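Local coordinates for protein UTP-glucose-1-phosphate uridylyltransferase 2 (Trypanosoma brucei, PDB 3GUE) that probably catalyses the formation of UDP-glucose and diphosphate from UTP and glucose 1-phosphate, and binds UDP-glucose in its pocket, at residues F134-S137 and G138-N142; W307-L310 and M311-K314. All coordinates share one frame; numbering follows the deposited sequence.

Interaction 1 (F134-S137 and G138-N142); sequences FSTS and GETKN
The carbonyl group of Thr136 is gripped twice by Thr140: the backbone N approaches almost in line with the C=O bond, while the hydroxyl comes from above the carbonyl plane, 39° out of it. The first bond, Thr140 N to Thr136 O, is 3.1 Å long; the second, from Thr140 OG1 to the same oxygen, is 2.7 Å. Among the side chains, the Phe134 ring carries Ser135 OG on one face, 3.3 Å above its plane and toward the rim, and makes a cation-pi contact with Arg164.

Threonine suits position 140 because, with OG1 beside its own backbone N (chi1 -61°), the hydroxyl folds back along the helix toward the carbonyl four residues earlier. The next turn bond, Lys141 N to Ser137 O at 2.9 Å, continues the pattern as helix 137-143 sets in. Two amides of its first turn, those of Gly138 and Glu139, are met by water. One molecule accepts from Gly138 N and donates to Phe134 O at 2.6 Å, a second accepts from Glu139 N, and a third donates to both Ser135 O and Glu139 OE1. Farther out, Ser137 OG is hydrogen-bonded to Glu159 and Lys141 forms a salt bridge with Asp155.

Because Thr140 OG1 gives its proton to Thr136 O, its oxygen is left to accept from the side-chain amide of Asn83, whose backbone O is hydrogen-bonded to Thr136 OG1. Asn83 binds UDP-glucose, so the two threonines form a second shell that probably fixes the position and amide rotation of this ligand-binding residue.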
loop_
_atom_site.group_PDB
_atom_site.type_symbol
_atom_site.label_atom_id
_atom_site.label_comp_id
_atom_site.label_asym_id
_atom_site.label_seq_id
_atom_site.Cartn_x
_atom_site.Cartn_y
_atom_site.Cartn_z
ATOM N N PHE A 134 -2.316 4.783 15.275
ATOM C CA PHE A 134 -1.996 4.511 16.678
ATOM C C PHE A 134 -0.865 3.463 16.810
ATOM O O PHE A 134 -0.073 3.522 17.756
ATOM C CB PHE A 134 -3.266 4.106 17.487
ATOM C CG PHE A 134 -3.867 2.757 17.090
ATOM C CD1 PHE A 134 -3.659 1.617 17.877
ATOM C CD2 PHE A 134 -4.661 2.631 15.942
ATOM C CE1 PHE A 134 -4.200 0.372 17.504
ATOM C CE2 PHE A 134 -5.215 1.392 15.568
ATOM C CZ PHE A 134 -4.981 0.267 16.349
ATOM N N SER A 135 -0.791 2.543 15.845
ATOM C CA SER A 135 0.137 1.401 15.856
ATOM C C SER A 135 1.550 1.719 15.327
ATOM O O SER A 135 2.509 0.989 15.595
ATOM C CB SER A 135 -0.434 0.266 15.002
ATOM O OG SER A 135 -1.593 -0.318 15.579
ATOM N N THR A 136 1.666 2.809 14.579
ATOM C CA THR A 136 2.915 3.125 13.908
ATOM C C THR A 136 3.573 4.429 14.366
ATOM O O THR A 136 4.776 4.606 14.167
ATOM C CB THR A 136 2.763 3.173 12.359
ATOM O OG1 THR A 136 2.051 4.340 11.985
ATOM C CG2 THR A 136 2.067 1.956 11.801
ATOM N N SER A 137 2.807 5.327 14.980
ATOM C CA SER A 137 3.287 6.672 15.304
ATOM C C SER A 137 4.535 6.745 16.196
ATOM O O SER A 137 5.519 7.412 15.837
ATOM C CB SER A 137 2.159 7.484 15.947
ATOM O OG SER A 137 2.662 8.731 16.421
ATOM N N GLY A 138 4.472 6.089 17.364
ATOM C CA GLY A 138 5.560 6.094 18.361
ATOM C C GLY A 138 6.891 5.509 17.893
ATOM O O GLY A 138 7.963 6.104 18.111
ATOM N N GLU A 139 6.833 4.309 17.314
ATOM C CA GLU A 139 8.005 3.663 16.714
ATOM C C GLU A 139 8.637 4.460 15.576
ATOM O O GLU A 139 9.870 4.496 15.448
ATOM C CB GLU A 139 7.650 2.261 16.189
ATOM C CG GLU A 139 7.675 1.198 17.250
ATOM C CD GLU A 139 7.866 -0.168 16.671
ATOM O OE1 GLU A 139 7.043 -1.056 16.990
ATOM O OE2 GLU A 139 8.839 -0.368 15.899
ATOM N N THR A 140 7.786 5.040 14.726
ATOM C CA THR A 140 8.213 5.901 13.634
ATOM C C THR A 140 8.893 7.160 14.163
ATOM O O THR A 140 9.990 7.530 13.702
ATOM C CB THR A 140 7.018 6.317 12.685
ATOM O OG1 THR A 140 6.441 5.156 12.103
ATOM C CG2 THR A 140 7.486 7.182 11.565
ATOM N N LYS A 141 8.254 7.813 15.142
ATOM C CA LYS A 141 8.837 9.005 15.743
ATOM C C LYS A 141 10.217 8.695 16.316
ATOM O O LYS A 141 11.176 9.418 16.029
ATOM C CB LYS A 141 7.937 9.606 16.837
ATOM C CG LYS A 141 8.471 10.943 17.352
ATOM C CD LYS A 141 7.510 11.667 18.292
ATOM C CE LYS A 141 8.146 12.923 18.757
ATOM N NZ LYS A 141 7.125 13.878 19.251
ATOM N N ASN A 142 10.335 7.599 17.077
ATOM C CA ASN A 142 11.614 7.301 17.726
ATOM C C ASN A 142 12.690 6.927 16.713
ATOM O O ASN A 142 13.846 7.348 16.870
ATOM C CB ASN A 142 11.502 6.254 18.835
ATOM C CG ASN A 142 12.539 6.480 19.952
ATOM O OD1 ASN A 142 12.415 7.429 20.756
ATOM N ND2 ASN A 142 13.572 5.628 19.995
HETATM O O HOH W 1 2.150 4.772 18.438
HETATM O O HOH W 2 4.280 2.855 17.137
HETATM O O HOH W 3 4.538 -0.068 17.350
#

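Interaction 2 (W307-L310 and M311-K314); sequences WINL and MELK
An N-cap with a hydrophobic staple marks the junction where strand 300-309 of the central mixed sheet turns directly into helix 310-319. Asn309 is the capping residue. With CG anti to its backbone N (chi1 -179°), the carboxamide swings forward over the first turn, and OD1 accepts from Glu312 N at 2.9 Å. The N-H points almost straight at OD1 (172°), although the donor sits 30° off the plane of the side-chain carbonyl. Asparagine fits here because its short side chain can stand in for the preceding-turn carbonyl that a helix start lacks. ND2 is hydrogen-bonded to a bound glycerol, probably from the crystallisation liquor. The aliphatic part of Glu312 packs against the cap, its CG 3.8 Å from Asn309 CG.

Main-chain bonds then take over: Leu313 N reaches Asn309 O at 3.0 Å, and Lys314 N reaches Leu310 O at 2.8 Å. Leu310 and Leu313 both lie against Leu204 of helix 203-209, as befits buried, branched apolar residues on the helix's inner side. Strand residue Ile308 also packs on Met215 and Ile217 of the neighbouring strand. Across the cap, the staple joins the residue before Asn309 to the fourth one after it, Ile308 CD1 resting 4.3 Å from Leu313 CD2.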
loop_
_atom_site.group_PDB
_atom_site.type_symbol
_atom_site.label_atom_id
_atom_site.label_comp_id
_atom_site.label_asym_id
_atom_site.label_seq_id
_atom_site.Cartn_x
_atom_site.Cartn_y
_atom_site.Cartn_z
ATOM N N TRP A 307 -1.787 11.454 -7.348
ATOM C CA TRP A 307 -1.768 12.922 -7.274
ATOM C C TRP A 307 -3.162 13.470 -7.028
ATOM O O TRP A 307 -4.114 13.178 -7.775
ATOM C CB TRP A 307 -1.285 13.522 -8.576
ATOM C CG TRP A 307 0.208 13.451 -8.827
ATOM C CD1 TRP A 307 0.892 12.455 -9.457
ATOM C CD2 TRP A 307 1.180 14.448 -8.480
ATOM N NE1 TRP A 307 2.223 12.757 -9.513
ATOM C CE2 TRP A 307 2.436 13.972 -8.913
ATOM C CE3 TRP A 307 1.114 15.681 -7.819
ATOM C CZ2 TRP A 307 3.627 14.683 -8.707
ATOM C CZ3 TRP A 307 2.308 16.405 -7.622
ATOM C CH2 TRP A 307 3.546 15.898 -8.078
ATOM N N ILE A 308 -3.261 14.332 -6.032
ATOM C CA ILE A 308 -4.510 15.028 -5.814
ATOM C C ILE A 308 -4.323 16.547 -5.872
ATOM O O ILE A 308 -3.272 17.086 -5.502
ATOM C CB ILE A 308 -5.249 14.547 -4.521
ATOM C CG1 ILE A 308 -4.416 14.814 -3.270
ATOM C CG2 ILE A 308 -5.683 13.007 -4.628
ATOM C CD1 ILE A 308 -5.220 14.615 -1.941
ATOM N N ASN A 309 -5.331 17.207 -6.417
ATOM C CA ASN A 309 -5.461 18.645 -6.326
ATOM C C ASN A 309 -6.206 18.940 -5.017
ATOM O O ASN A 309 -7.343 18.465 -4.787
ATOM C CB ASN A 309 -6.195 19.221 -7.559
ATOM C CG ASN A 309 -6.338 20.760 -7.509
ATOM O OD1 ASN A 309 -6.935 21.298 -6.603
ATOM N ND2 ASN A 309 -5.760 21.444 -8.470
ATOM N N LEU A 310 -5.540 19.716 -4.168
ATOM C CA LEU A 310 -5.956 19.945 -2.800
ATOM C C LEU A 310 -7.183 20.876 -2.706
ATOM O O LEU A 310 -8.047 20.668 -1.868
ATOM C CB LEU A 310 -4.767 20.473 -1.991
ATOM C CG LEU A 310 -3.589 19.511 -1.793
ATOM C CD1 LEU A 310 -2.487 20.212 -1.017
ATOM C CD2 LEU A 310 -4.064 18.258 -1.045
ATOM N N MET A 311 -7.245 21.868 -3.588
ATOM C CA MET A 311 -8.385 22.774 -3.689
ATOM C C MET A 311 -9.630 22.034 -4.194
ATOM O O MET A 311 -10.724 22.262 -3.680
ATOM C CB MET A 311 -8.038 23.967 -4.596
ATOM C CG MET A 311 -9.082 25.122 -4.618
ATOM S SD MET A 311 -9.399 25.856 -3.009
ATOM C CE MET A 311 -8.702 27.491 -3.178
ATOM N N GLU A 312 -9.469 21.176 -5.204
ATOM C CA GLU A 312 -10.582 20.306 -5.622
ATOM C C GLU A 312 -11.057 19.415 -4.459
ATOM O O GLU A 312 -12.259 19.282 -4.221
ATOM C CB GLU A 312 -10.236 19.449 -6.842
ATOM C CG GLU A 312 -10.064 20.229 -8.156
ATOM C CD GLU A 312 -11.236 21.156 -8.473
ATOM O OE1 GLU A 312 -12.398 20.776 -8.198
ATOM O OE2 GLU A 312 -10.988 22.267 -8.995
ATOM N N LEU A 313 -10.118 18.805 -3.739
ATOM C CA LEU A 313 -10.496 18.061 -2.531
ATOM C C LEU A 313 -11.255 18.931 -1.550
ATOM O O LEU A 313 -12.282 18.510 -1.006
ATOM C CB LEU A 313 -9.286 17.426 -1.846
ATOM C CG LEU A 313 -9.609 16.654 -0.578
ATOM C CD1 LEU A 313 -10.294 15.307 -0.882
ATOM C CD2 LEU A 313 -8.373 16.477 0.350
ATOM N N LYS A 314 -10.771 20.149 -1.337
ATOM C CA LYS A 314 -11.399 21.046 -0.389
ATOM C C LYS A 314 -12.846 21.312 -0.790
ATOM O O LYS A 314 -13.757 21.208 0.039
ATOM C CB LYS A 314 -10.614 22.360 -0.300
ATOM C CG LYS A 314 -11.311 23.464 0.471
ATOM C CD LYS A 314 -11.220 23.290 1.984
ATOM C CE LYS A 314 -12.099 24.332 2.694
ATOM N NZ LYS A 314 -11.904 25.704 2.091
#

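Following the chain from the N terminus, strand 128-132 of the mixed sheet ends shortly before interaction 1, where a short loop winds into helix 137-143. Much later, strand 300-309 of the same sheet leads straight into interaction 2 and helix 310-319. Each contact closes only a local turn, so the two follow in series, neither nested nor crossed. Their centres lie about 27 Å apart, and their nearest atoms about 19 Å, without touching. Residues 134-142 border the UDP-glucose site, whereas 307-314 tie the sheet to helix 203-209 farther from the ligand. Both are strand-to-helix transitions of the GT-A-type nucleotidyltransferase domain, begun in one case from a loop and in the other directly from a strand.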